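PDB 4IGU: CG5036 from Drosophila melanogaster, which probably binds G-protein alpha subunits through its RGS domain, the part described here, speeding their GTP hydrolysis and restraining release of GDP. Local coordinates for residues Ser25-Met30 and Gln118-Met123; Lys37-Phe42 and Arg125-Arg130; Ile52-Ala57 and Glu79-Ile84; Ser48-Leu53 and Arg88-Asp93. All coordinates share one frame; numbering follows the deposited sequence.

Interaction 1. Residues Ser25-Met30 and Gln118-Met123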
# COMPACT_ATOMS: atom_id res chain seq x y z
N SER A 25 -12.54 -8.70 4.06
CA SER A 25 -12.16 -8.18 2.75
C SER A 25 -10.91 -7.32 2.86
O SER A 25 -10.67 -6.71 3.90
CB SER A 25 -13.29 -7.37 2.14
OG SER A 25 -13.45 -6.12 2.81
N PHE A 26 -10.13 -7.28 1.78
CA PHE A 26 -8.94 -6.45 1.68
C PHE A 26 -9.31 -4.98 1.89
O PHE A 26 -8.58 -4.22 2.53
CB PHE A 26 -8.28 -6.68 0.31
CG PHE A 26 -6.94 -6.02 0.16
CD1 PHE A 26 -5.96 -6.15 1.13
CD2 PHE A 26 -6.65 -5.29 -0.99
CE1 PHE A 26 -4.72 -5.55 0.98
CE2 PHE A 26 -5.42 -4.68 -1.15
CZ PHE A 26 -4.44 -4.81 -0.17
N ASP A 27 -10.47 -4.60 1.35
CA ASP A 27 -10.97 -3.24 1.48
C ASP A 27 -11.03 -2.81 2.94
O ASP A 27 -10.58 -1.72 3.30
CB ASP A 27 -12.36 -3.15 0.85
CG ASP A 27 -12.85 -1.72 0.71
OD1 ASP A 27 -12.27 -0.98 -0.11
OD2 ASP A 27 -13.81 -1.35 1.40
N LYS A 28 -11.58 -3.69 3.78
CA LYS A 28 -11.69 -3.46 5.22
C LYS A 28 -10.32 -3.23 5.82
O LYS A 28 -10.13 -2.31 6.63
CB LYS A 28 -12.31 -4.68 5.89
CG LYS A 28 -13.80 -4.80 5.73
CD LYS A 28 -14.51 -3.79 6.60
CE LYS A 28 -16.02 -3.97 6.51
NZ LYS A 28 -16.49 -3.91 5.10
N LEU A 29 -9.37 -4.07 5.43
CA LEU A 29 -8.00 -3.96 5.90
C LEU A 29 -7.44 -2.61 5.49
O LEU A 29 -6.97 -1.83 6.32
CB LEU A 29 -7.15 -5.12 5.35
CG LEU A 29 -5.66 -5.17 5.69
CD1 LEU A 29 -5.49 -5.16 7.19
CD2 LEU A 29 -5.00 -6.40 5.11
N MET A 30 -7.54 -2.30 4.20
CA MET A 30 -6.93 -1.08 3.66
C MET A 30 -7.58 0.23 4.13
O MET A 30 -6.95 1.29 4.06
CB MET A 30 -6.88 -1.14 2.13
CG MET A 30 -5.95 -2.22 1.60
SD MET A 30 -4.22 -1.93 2.06
CE MET A 30 -3.78 -0.69 0.82
N GLN A 118 -2.21 -1.50 -10.27
CA GLN A 118 -1.43 -2.73 -10.44
C GLN A 118 -0.83 -3.18 -9.11
O GLN A 118 -0.86 -4.37 -8.76
CB GLN A 118 -0.33 -2.46 -11.48
CG GLN A 118 0.42 -3.67 -11.98
CD GLN A 118 0.96 -3.48 -13.39
OE1 GLN A 118 2.15 -3.21 -13.59
NE2 GLN A 118 0.08 -3.61 -14.38
N ILE A 119 -0.32 -2.23 -8.34
CA ILE A 119 0.25 -2.56 -7.03
C ILE A 119 -0.83 -2.92 -5.99
O ILE A 119 -0.63 -3.83 -5.17
CB ILE A 119 1.18 -1.44 -6.51
CG1 ILE A 119 2.34 -1.21 -7.50
CG2 ILE A 119 1.72 -1.78 -5.12
CD1 ILE A 119 3.14 -2.45 -7.79
N TYR A 120 -1.97 -2.23 -6.00
CA TYR A 120 -3.08 -2.63 -5.13
C TYR A 120 -3.56 -4.05 -5.44
O TYR A 120 -3.86 -4.83 -4.53
CB TYR A 120 -4.25 -1.64 -5.25
CG TYR A 120 -5.42 -1.91 -4.31
CD1 TYR A 120 -6.45 -2.78 -4.68
CD2 TYR A 120 -5.51 -1.27 -3.08
CE1 TYR A 120 -7.53 -3.02 -3.83
CE2 TYR A 120 -6.59 -1.49 -2.23
CZ TYR A 120 -7.59 -2.37 -2.60
OH TYR A 120 -8.66 -2.60 -1.75
N THR A 121 -3.65 -4.39 -6.73
CA THR A 121 -4.09 -5.71 -7.16
C THR A 121 -3.08 -6.77 -6.72
O THR A 121 -3.45 -7.89 -6.33
CB THR A 121 -4.28 -5.76 -8.69
OG1 THR A 121 -5.27 -4.79 -9.08
CG2 THR A 121 -4.71 -7.15 -9.16
N LEU A 122 -1.81 -6.40 -6.78
CA LEU A 122 -0.72 -7.26 -6.34
C LEU A 122 -0.84 -7.60 -4.85
O LEU A 122 -0.81 -8.77 -4.47
CB LEU A 122 0.61 -6.56 -6.63
CG LEU A 122 1.93 -7.20 -6.22
CD1 LEU A 122 1.94 -8.62 -6.66
CD2 LEU A 122 3.08 -6.45 -6.85
N MET A 123 -0.96 -6.58 -4.01
CA MET A 123 -1.14 -6.80 -2.57
C MET A 123 -2.41 -7.60 -2.30
O MET A 123 -2.44 -8.46 -1.42
CB MET A 123 -1.21 -5.46 -1.83
CG MET A 123 0.13 -4.73 -1.72
SD MET A 123 -0.05 -3.17 -0.81
CE MET A 123 -1.23 -2.28 -1.84
O HOH W 1 -9.61 -0.40 -0.53
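Phe26 and Met30 meet Tyr120 and Met123 in a buried aromatic and methionine contact, where the short helix 26-30 lies across the middle of helix 113-132. The axes of the two short segments stay 12.1 Å apart and are inclined at 111°, so long side chains have to bridge the gap. Tyr120 does much of this: with CG anti to its backbone N (chi1 -176°), the ring extends toward the smaller helix and receives Phe26 CE2 over one face, 3.4 Å above the plane. The two rings, with centroids 4.8 Å apart and planes at 53°, meet obliquely. This is where an RGS domain joins its N-terminal helices to the long helix that also runs through its helical bundle, and Trp55 of helix 50-61 touches both Tyr120 and Met30. Phe26 also sends its tip to the other helix, CZ lying 3.7 Å from Met123 CB. Behind it, Met30 bends at chi2 and chi3; its CG covers one face of the Phe26 ring and its methyl CE comes within 4.0 Å of Met123 CE. A water bridges the polar ends of Asp27 and Tyr120, donating to Asp27 OD1 at 2.8 Å and lying 2.7 Å from Tyr120 OH, while Asp27 OD2 forms a salt bridge with Lys31. Ser25 is the N-cap of helix 26-30, and its OG accepts from Lys28 N at 3.2 Å.

Interaction 2. Residues Lys37-Phe42 and Arg125-Arg130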
# COMPACT_ATOMS: atom_id res chain seq x y z
N LYS A 37 -1.04 -0.67 9.20
CA LYS A 37 0.25 -0.79 9.90
C LYS A 37 0.65 -2.24 10.13
O LYS A 37 1.79 -2.63 9.88
CB LYS A 37 0.20 -0.05 11.23
CG LYS A 37 -0.07 1.43 11.10
CD LYS A 37 0.07 2.13 12.45
CE LYS A 37 -0.42 3.57 12.37
NZ LYS A 37 -0.50 4.20 13.72
N VAL A 38 -0.29 -3.05 10.63
CA VAL A 38 -0.03 -4.47 10.83
C VAL A 38 0.28 -5.12 9.49
O VAL A 38 1.19 -5.95 9.39
CB VAL A 38 -1.23 -5.18 11.49
CG1 VAL A 38 -0.95 -6.68 11.67
CG2 VAL A 38 -1.53 -4.54 12.84
N PHE A 39 -0.48 -4.75 8.46
CA PHE A 39 -0.25 -5.28 7.11
C PHE A 39 1.12 -4.85 6.60
O PHE A 39 1.87 -5.67 6.04
CB PHE A 39 -1.35 -4.85 6.12
CG PHE A 39 -1.27 -5.55 4.79
CD1 PHE A 39 -1.18 -6.94 4.73
CD2 PHE A 39 -1.30 -4.83 3.59
CE1 PHE A 39 -1.11 -7.60 3.52
CE2 PHE A 39 -1.24 -5.49 2.36
CZ PHE A 39 -1.14 -6.87 2.33
N GLN A 40 1.46 -3.57 6.77
CA GLN A 40 2.78 -3.09 6.39
C GLN A 40 3.89 -3.82 7.15
O GLN A 40 4.96 -4.10 6.59
CB GLN A 40 2.91 -1.58 6.63
CG GLN A 40 4.23 -0.98 6.13
CD GLN A 40 4.38 0.50 6.47
OE1 GLN A 40 5.49 0.97 6.74
NE2 GLN A 40 3.28 1.24 6.48
N ASN A 41 3.65 -4.14 8.43
CA ASN A 41 4.64 -4.91 9.20
C ASN A 41 4.83 -6.30 8.62
O ASN A 41 5.95 -6.82 8.55
CB ASN A 41 4.25 -5.01 10.68
CG ASN A 41 4.48 -3.71 11.43
OD1 ASN A 41 5.22 -2.83 10.97
ND2 ASN A 41 3.86 -3.58 12.61
N PHE A 42 3.73 -6.90 8.20
CA PHE A 42 3.80 -8.20 7.56
C PHE A 42 4.54 -8.14 6.24
O PHE A 42 5.33 -9.03 5.92
CB PHE A 42 2.40 -8.76 7.34
CG PHE A 42 2.39 -10.03 6.55
CD1 PHE A 42 2.85 -11.22 7.11
CD2 PHE A 42 1.93 -10.05 5.23
CE1 PHE A 42 2.85 -12.39 6.38
CE2 PHE A 42 1.94 -11.21 4.50
CZ PHE A 42 2.39 -12.39 5.07
N ARG A 125 -3.96 -9.85 -4.17
CA ARG A 125 -4.00 -11.22 -4.66
C ARG A 125 -2.84 -12.07 -4.15
O ARG A 125 -2.97 -13.28 -4.00
CB ARG A 125 -4.00 -11.21 -6.19
CG ARG A 125 -5.26 -10.63 -6.80
CD ARG A 125 -6.38 -11.65 -6.77
NE ARG A 125 -7.58 -11.18 -6.07
CZ ARG A 125 -8.51 -10.41 -6.61
NH1 ARG A 125 -8.38 -9.98 -7.86
NH2 ARG A 125 -9.58 -10.05 -5.90
N ASP A 126 -1.71 -11.44 -3.90
CA ASP A 126 -0.50 -12.19 -3.55
C ASP A 126 -0.26 -12.17 -2.04
O ASP A 126 -0.32 -13.21 -1.38
CB ASP A 126 0.71 -11.64 -4.32
CG ASP A 126 1.97 -12.47 -4.10
OD1 ASP A 126 1.95 -13.68 -4.38
OD2 ASP A 126 2.98 -11.91 -3.62
N SER A 127 0.01 -10.99 -1.50
CA SER A 127 0.41 -10.89 -0.10
C SER A 127 -0.75 -10.94 0.90
O SER A 127 -0.57 -11.35 2.05
CB SER A 127 1.28 -9.64 0.12
OG SER A 127 0.63 -8.48 -0.36
N TYR A 128 -1.95 -10.54 0.46
CA TYR A 128 -3.10 -10.52 1.37
C TYR A 128 -3.56 -11.92 1.82
O TYR A 128 -3.81 -12.12 3.01
CB TYR A 128 -4.25 -9.68 0.81
CG TYR A 128 -5.54 -9.71 1.61
CD1 TYR A 128 -5.60 -9.18 2.89
CD2 TYR A 128 -6.71 -10.22 1.07
CE1 TYR A 128 -6.78 -9.18 3.61
CE2 TYR A 128 -7.89 -10.24 1.78
CZ TYR A 128 -7.92 -9.72 3.04
OH TYR A 128 -9.11 -9.73 3.74
N PRO A 129 -3.70 -12.88 0.89
CA PRO A 129 -4.01 -14.23 1.37
C PRO A 129 -2.97 -14.77 2.35
O PRO A 129 -3.37 -15.41 3.33
CB PRO A 129 -4.00 -15.06 0.08
CG PRO A 129 -4.49 -14.10 -0.96
CD PRO A 129 -3.90 -12.76 -0.58
N ARG A 130 -1.69 -14.50 2.13
CA ARG A 130 -0.64 -14.96 3.04
C ARG A 130 -0.70 -14.25 4.40
O ARG A 130 -0.43 -14.87 5.44
CB ARG A 130 0.75 -14.83 2.41
CG ARG A 130 1.02 -15.78 1.25
CD ARG A 130 2.51 -15.81 0.90
NE ARG A 130 3.06 -14.48 0.63
CZ ARG A 130 3.10 -13.91 -0.57
NH1 ARG A 130 2.62 -14.57 -1.62
NH2 ARG A 130 3.62 -12.70 -0.73
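Phe39 of helix 33-45 and Phe42, one turn further on, push their rings against the backbone of Ser127, Tyr128 and Arg130 in helix 113-132. Phe39 shows how one aromatic side chain can serve several helices of an RGS domain at once. CG stands anti to the backbone N (chi1 -171°), which sends the ring toward the long helix. CB and CD1 pass Leu29 of helix 26-30, CD2 lies against Ile52 of helix 50-61, and CE2 faces Met123. CE1 reaches Tyr128 CA at 4.1 Å, and the tip, CZ, sits 3.6 Å from Ser127 OG, a hydroxyl hydrogen-bonded to Met123 O one turn back. An alanine here would probably open a gap between these helices and take away part of the apolar cover of Ser127 and Tyr128. Phe42 works nearer the surface: its CE2 lies 3.5 Å from Ser127 O and its CZ 4.0 Å from Arg130 CB. Arg130 grips Asp126 end-on, NH1 to OD1 at 3.0 Å and NH2 to OD2 at 3.1 Å, both carboxylate oxygens being met from above their plane, and its NE pairs with Glu46. Helix 113-132 has a wider pi-type turn at 125-127 and a kink at Pro129. No hydrogen bond joins the two segments, so the contact depends on ring carbons packed against backbone atoms, a serine hydroxyl and aliphatic carbons, with the charges paired to one side.

Interaction 3. Residues Ile52-Ala57 and Glu79-Ile84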
# COMPACT_ATOMS: atom_id res chain seq x y z
N ILE A 52 3.05 -1.18 -0.27
CA ILE A 52 2.06 -0.37 0.44
C ILE A 52 2.54 1.08 0.63
O ILE A 52 1.73 2.02 0.63
CB ILE A 52 1.63 -1.03 1.79
CG1 ILE A 52 0.31 -0.44 2.28
CG2 ILE A 52 2.76 -0.92 2.84
CD1 ILE A 52 -0.30 -1.17 3.46
N LEU A 53 3.84 1.27 0.79
CA LEU A 53 4.36 2.63 0.94
C LEU A 53 4.14 3.42 -0.36
O LEU A 53 3.76 4.60 -0.33
CB LEU A 53 5.84 2.59 1.36
CG LEU A 53 6.03 2.08 2.80
CD1 LEU A 53 7.46 1.62 3.07
CD2 LEU A 53 5.65 3.17 3.79
N PHE A 54 4.35 2.78 -1.51
CA PHE A 54 4.05 3.42 -2.80
C PHE A 54 2.57 3.74 -2.88
O PHE A 54 2.18 4.85 -3.26
CB PHE A 54 4.47 2.51 -3.96
CG PHE A 54 3.97 2.96 -5.32
CD1 PHE A 54 4.47 4.12 -5.92
CD2 PHE A 54 3.05 2.19 -6.02
CE1 PHE A 54 4.03 4.52 -7.18
CE2 PHE A 54 2.60 2.59 -7.29
CZ PHE A 54 3.08 3.75 -7.87
N TRP A 55 1.75 2.76 -2.51
CA TRP A 55 0.30 2.93 -2.57
C TRP A 55 -0.18 4.07 -1.67
O TRP A 55 -1.02 4.89 -2.07
CB TRP A 55 -0.43 1.61 -2.22
CG TRP A 55 -1.92 1.69 -2.50
CD1 TRP A 55 -2.55 1.41 -3.68
CD2 TRP A 55 -2.94 2.13 -1.59
NE1 TRP A 55 -3.91 1.63 -3.55
CE2 TRP A 55 -4.17 2.07 -2.28
CE3 TRP A 55 -2.93 2.56 -0.26
CZ2 TRP A 55 -5.38 2.42 -1.68
CZ3 TRP A 55 -4.14 2.90 0.34
CH2 TRP A 55 -5.35 2.83 -0.37
N LEU A 56 0.38 4.15 -0.47
CA LEU A 56 0.04 5.26 0.42
C LEU A 56 0.54 6.60 -0.13
O LEU A 56 -0.11 7.64 0.05
CB LEU A 56 0.61 4.99 1.81
CG LEU A 56 -0.03 3.82 2.53
CD1 LEU A 56 0.81 3.45 3.74
CD2 LEU A 56 -1.45 4.16 2.94
N ALA A 57 1.69 6.60 -0.79
CA ALA A 57 2.24 7.84 -1.34
C ALA A 57 1.35 8.37 -2.45
O ALA A 57 1.17 9.59 -2.58
CB ALA A 57 3.67 7.63 -1.85
N GLU A 79 11.16 8.68 -7.97
CA GLU A 79 12.52 8.39 -7.53
C GLU A 79 12.58 7.29 -6.46
O GLU A 79 13.48 6.44 -6.47
CB GLU A 79 13.17 9.67 -6.99
CG GLU A 79 14.67 9.50 -6.74
CD GLU A 79 15.30 10.69 -6.04
OE1 GLU A 79 14.64 11.75 -5.92
OE2 GLU A 79 16.48 10.55 -5.62
N ASP A 80 11.63 7.32 -5.53
CA ASP A 80 11.67 6.43 -4.37
C ASP A 80 11.11 5.04 -4.66
O ASP A 80 11.50 4.07 -4.01
CB ASP A 80 10.89 7.03 -3.20
CG ASP A 80 11.62 8.20 -2.53
OD1 ASP A 80 12.86 8.33 -2.68
OD2 ASP A 80 10.94 8.98 -1.84
N TYR A 81 10.19 4.93 -5.62
CA TYR A 81 9.48 3.66 -5.85
C TYR A 81 9.54 3.04 -7.23
O TYR A 81 9.22 1.86 -7.40
CB TYR A 81 8.02 3.79 -5.45
CG TYR A 81 7.85 4.23 -4.03
CD1 TYR A 81 8.18 3.38 -2.98
CD2 TYR A 81 7.35 5.48 -3.73
CE1 TYR A 81 8.02 3.77 -1.67
CE2 TYR A 81 7.18 5.89 -2.43
CZ TYR A 81 7.51 5.02 -1.40
OH TYR A 81 7.35 5.44 -0.09
N ILE A 82 9.91 3.82 -8.24
CA ILE A 82 9.82 3.34 -9.63
C ILE A 82 11.16 3.35 -10.34
O ILE A 82 11.48 2.43 -11.12
CB ILE A 82 8.78 4.14 -10.43
CG1 ILE A 82 7.43 4.09 -9.71
CG2 ILE A 82 8.67 3.62 -11.86
CD1 ILE A 82 6.31 4.84 -10.42
N SER A 83 11.96 4.38 -10.08
CA SER A 83 13.26 4.54 -10.74
C SER A 83 14.27 3.50 -10.28
O SER A 83 14.13 2.94 -9.19
CB SER A 83 13.83 5.92 -10.44
OG SER A 83 15.12 6.05 -10.98
N ILE A 84 15.31 3.27 -11.09
CA ILE A 84 16.48 2.48 -10.65
C ILE A 84 17.16 3.07 -9.42
O ILE A 84 17.87 2.37 -8.70
CB ILE A 84 17.53 2.35 -11.78
CG1 ILE A 84 18.05 3.74 -12.17
CG2 ILE A 84 16.92 1.64 -12.96
CD1 ILE A 84 18.74 3.80 -13.52
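Tyr81, at the C-terminal end of helix 67-81, lays its ring flat against Phe54 of helix 50-61; both helices belong to the antiparallel four-helix bundle of the RGS domain. Phe54 CA lies above the centre of the tyrosine ring, 3.8 Å from its plane, and Asp80 CB covers the opposite face. Phe54 CB makes a CH-pi contact with the same face as Phe54 CA, 4.0 Å from the centroid and 21° off the ring normal. The phenylalanine ring stands on edge: with its CG anti to the backbone N (chi1 169°), it presents that edge to the tyrosine face in an offset edge-to-face pair, planes at 60° and centroids 5.8 Å apart. Its CD1 touches Tyr81 CB at 3.6 Å, while CE1 turns to Ile82 CD1, so two successive residues hold the ring. A serine in place of Tyr81 would probably leave Phe54 without its aromatic partner and open a gap over the backbone of helix 50-61. The tyrosine's long axis lies across the helix, and its ring's width, CE1 to CE2, follows the helix from Leu53 to Ala57. OH lies 3.5 Å from Leu53 CB, and across the ring CE2 lies 4.0 Å from Ala57 CB.

Interaction 4. Residues Ser48-Leu53 and Arg88-Asp93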
# COMPACT_ATOMS: atom_id res chain seq x y z
N SER A 48 8.52 -6.70 0.94
CA SER A 48 7.71 -6.07 -0.09
C SER A 48 6.96 -4.86 0.43
O SER A 48 5.95 -4.45 -0.15
CB SER A 48 6.73 -7.08 -0.70
OG SER A 48 5.87 -7.61 0.29
N GLU A 49 7.45 -4.27 1.52
CA GLU A 49 6.74 -3.13 2.12
C GLU A 49 6.71 -1.92 1.20
O GLU A 49 5.90 -1.01 1.39
CB GLU A 49 7.31 -2.77 3.51
CG GLU A 49 8.58 -1.95 3.50
CD GLU A 49 9.81 -2.80 3.31
OE1 GLU A 49 9.67 -4.00 2.96
OE2 GLU A 49 10.93 -2.26 3.50
N GLU A 50 7.57 -1.90 0.17
CA GLU A 50 7.56 -0.81 -0.80
C GLU A 50 6.23 -0.75 -1.56
O GLU A 50 5.86 0.31 -2.07
CB GLU A 50 8.71 -0.93 -1.79
CG GLU A 50 8.63 -2.15 -2.69
CD GLU A 50 9.33 -3.34 -2.07
OE1 GLU A 50 9.71 -3.24 -0.88
OE2 GLU A 50 9.52 -4.35 -2.79
N ASN A 51 5.54 -1.88 -1.62
CA ASN A 51 4.23 -1.92 -2.28
C ASN A 51 3.18 -1.04 -1.58
O ASN A 51 2.49 -0.25 -2.23
CB ASN A 51 3.74 -3.37 -2.38
CG ASN A 51 4.43 -4.13 -3.50
OD1 ASN A 51 5.03 -3.52 -4.38
ND2 ASN A 51 4.33 -5.46 -3.48
N ILE A 52 3.05 -1.18 -0.27
CA ILE A 52 2.06 -0.37 0.44
C ILE A 52 2.54 1.08 0.63
O ILE A 52 1.73 2.02 0.63
CB ILE A 52 1.63 -1.03 1.79
CG1 ILE A 52 0.31 -0.44 2.28
CG2 ILE A 52 2.76 -0.92 2.84
CD1 ILE A 52 -0.30 -1.17 3.46
N LEU A 53 3.84 1.27 0.79
CA LEU A 53 4.36 2.63 0.94
C LEU A 53 4.14 3.42 -0.36
O LEU A 53 3.76 4.60 -0.33
CB LEU A 53 5.84 2.59 1.36
CG LEU A 53 6.03 2.08 2.80
CD1 LEU A 53 7.46 1.62 3.07
CD2 LEU A 53 5.65 3.17 3.79
N ARG A 88 14.43 -0.39 -3.63
CA ARG A 88 13.77 -1.54 -4.22
C ARG A 88 12.48 -1.08 -4.88
O ARG A 88 11.51 -0.72 -4.21
CB ARG A 88 13.47 -2.62 -3.19
CG ARG A 88 12.77 -3.85 -3.81
CD ARG A 88 12.87 -5.10 -2.92
NE ARG A 88 12.31 -4.86 -1.60
CZ ARG A 88 13.01 -4.86 -0.47
NH1 ARG A 88 14.31 -5.11 -0.48
NH2 ARG A 88 12.40 -4.62 0.68
N GLU A 89 12.47 -1.10 -6.21
CA GLU A 89 11.33 -0.56 -6.93
C GLU A 89 10.13 -1.50 -6.88
O GLU A 89 10.29 -2.72 -6.74
CB GLU A 89 11.71 -0.21 -8.37
CG GLU A 89 11.98 -1.41 -9.26
CD GLU A 89 12.93 -1.08 -10.41
OE1 GLU A 89 12.92 -1.82 -11.42
OE2 GLU A 89 13.69 -0.09 -10.30
N VAL A 90 8.93 -0.94 -6.98
CA VAL A 90 7.72 -1.73 -7.15
C VAL A 90 7.75 -2.35 -8.55
O VAL A 90 8.38 -1.81 -9.47
CB VAL A 90 6.44 -0.89 -6.97
CG1 VAL A 90 6.30 -0.42 -5.52
CG2 VAL A 90 6.42 0.30 -7.94
N SER A 91 7.08 -3.49 -8.72
CA SER A 91 7.13 -4.23 -9.98
C SER A 91 6.05 -3.73 -10.93
O SER A 91 4.86 -3.89 -10.65
CB SER A 91 6.95 -5.73 -9.74
OG SER A 91 7.82 -6.20 -8.72
N LEU A 92 6.46 -3.12 -12.04
CA LEU A 92 5.52 -2.61 -13.04
C LEU A 92 5.90 -3.16 -14.41
O LEU A 92 7.08 -3.24 -14.74
CB LEU A 92 5.56 -1.07 -13.08
CG LEU A 92 5.30 -0.31 -11.77
CD1 LEU A 92 5.52 1.18 -11.96
CD2 LEU A 92 3.90 -0.57 -11.27
N ASP A 93 4.90 -3.52 -15.22
CA ASP A 93 5.19 -3.99 -16.58
C ASP A 93 5.57 -2.81 -17.49
O ASP A 93 5.33 -1.66 -17.14
CB ASP A 93 4.02 -4.82 -17.15
CG ASP A 93 2.70 -4.03 -17.21
OD1 ASP A 93 2.71 -2.86 -17.67
OD2 ASP A 93 1.65 -4.58 -16.81
O HOH W 2 9.25 -4.67 -5.36
O HOH W 3 6.30 -4.78 -6.46
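Glu50 sets CG in the crowded position between its backbone N and carbonyl carbon (chi1 65°) and bends again at chi2, while Arg88 runs out extended and turns at chi3 (58°); these torsions bring carboxylate and guanidinium into contact. In the RGS fold this places the start of helix 50-61 against the loop that leads from helix 67-81 to helix 94-103, a region that in RGS relatives faces the switch segments of the G-alpha subunit. Arg88 NE is shared between both oxygens, 3.1 Å from Glu50 OE1 and 3.1 Å from Glu50 OE2, in weak, bent hydrogen bonds within a salt bridge, the carboxylate and guanidinium planes 56° apart. Glu49 adds a long salt bridge, OE1 to Arg88 NH2 at 3.6 Å, so one cation probably offsets two neighbouring negative charges. Beneath this network Val90 CG1 packs 3.5 Å from Asn51 OD1 and also meets the carbonyl of Glu50, while Ile119 of helix 113-132 touches both Val90 and Asn51. Two waters also bridge helix and loop. One donates to Glu50 OE2 and to Glu89 O; the other donates to Asn51 OD1 and accepts the N-H of Ser91, 2.7 Å from the Ser91 N atom.

The four contacts fall into two pairs. Interactions 1 and 2, with centres about 9 Å apart, share helix 113-132, and Met123 O lies 2.8 Å from Tyr128 N in a probable hydrogen bond between them. Interactions 3 and 4 are closer, about 6 Å between centres; both start from helix 50-61, and Tyr81 O is 2.8 Å from Val90 N. Interactions 2 and 3 lie on opposite sides of the chain's centre, with centres about 17 Å apart, yet Phe39 and Ile52 still touch. Gln118 NE2, 3.1 Å from Asp93 OD2, ties interaction 1 to interaction 4, whose loop and helix start probably form part of the surface that meets G-alpha, as in RGS relatives.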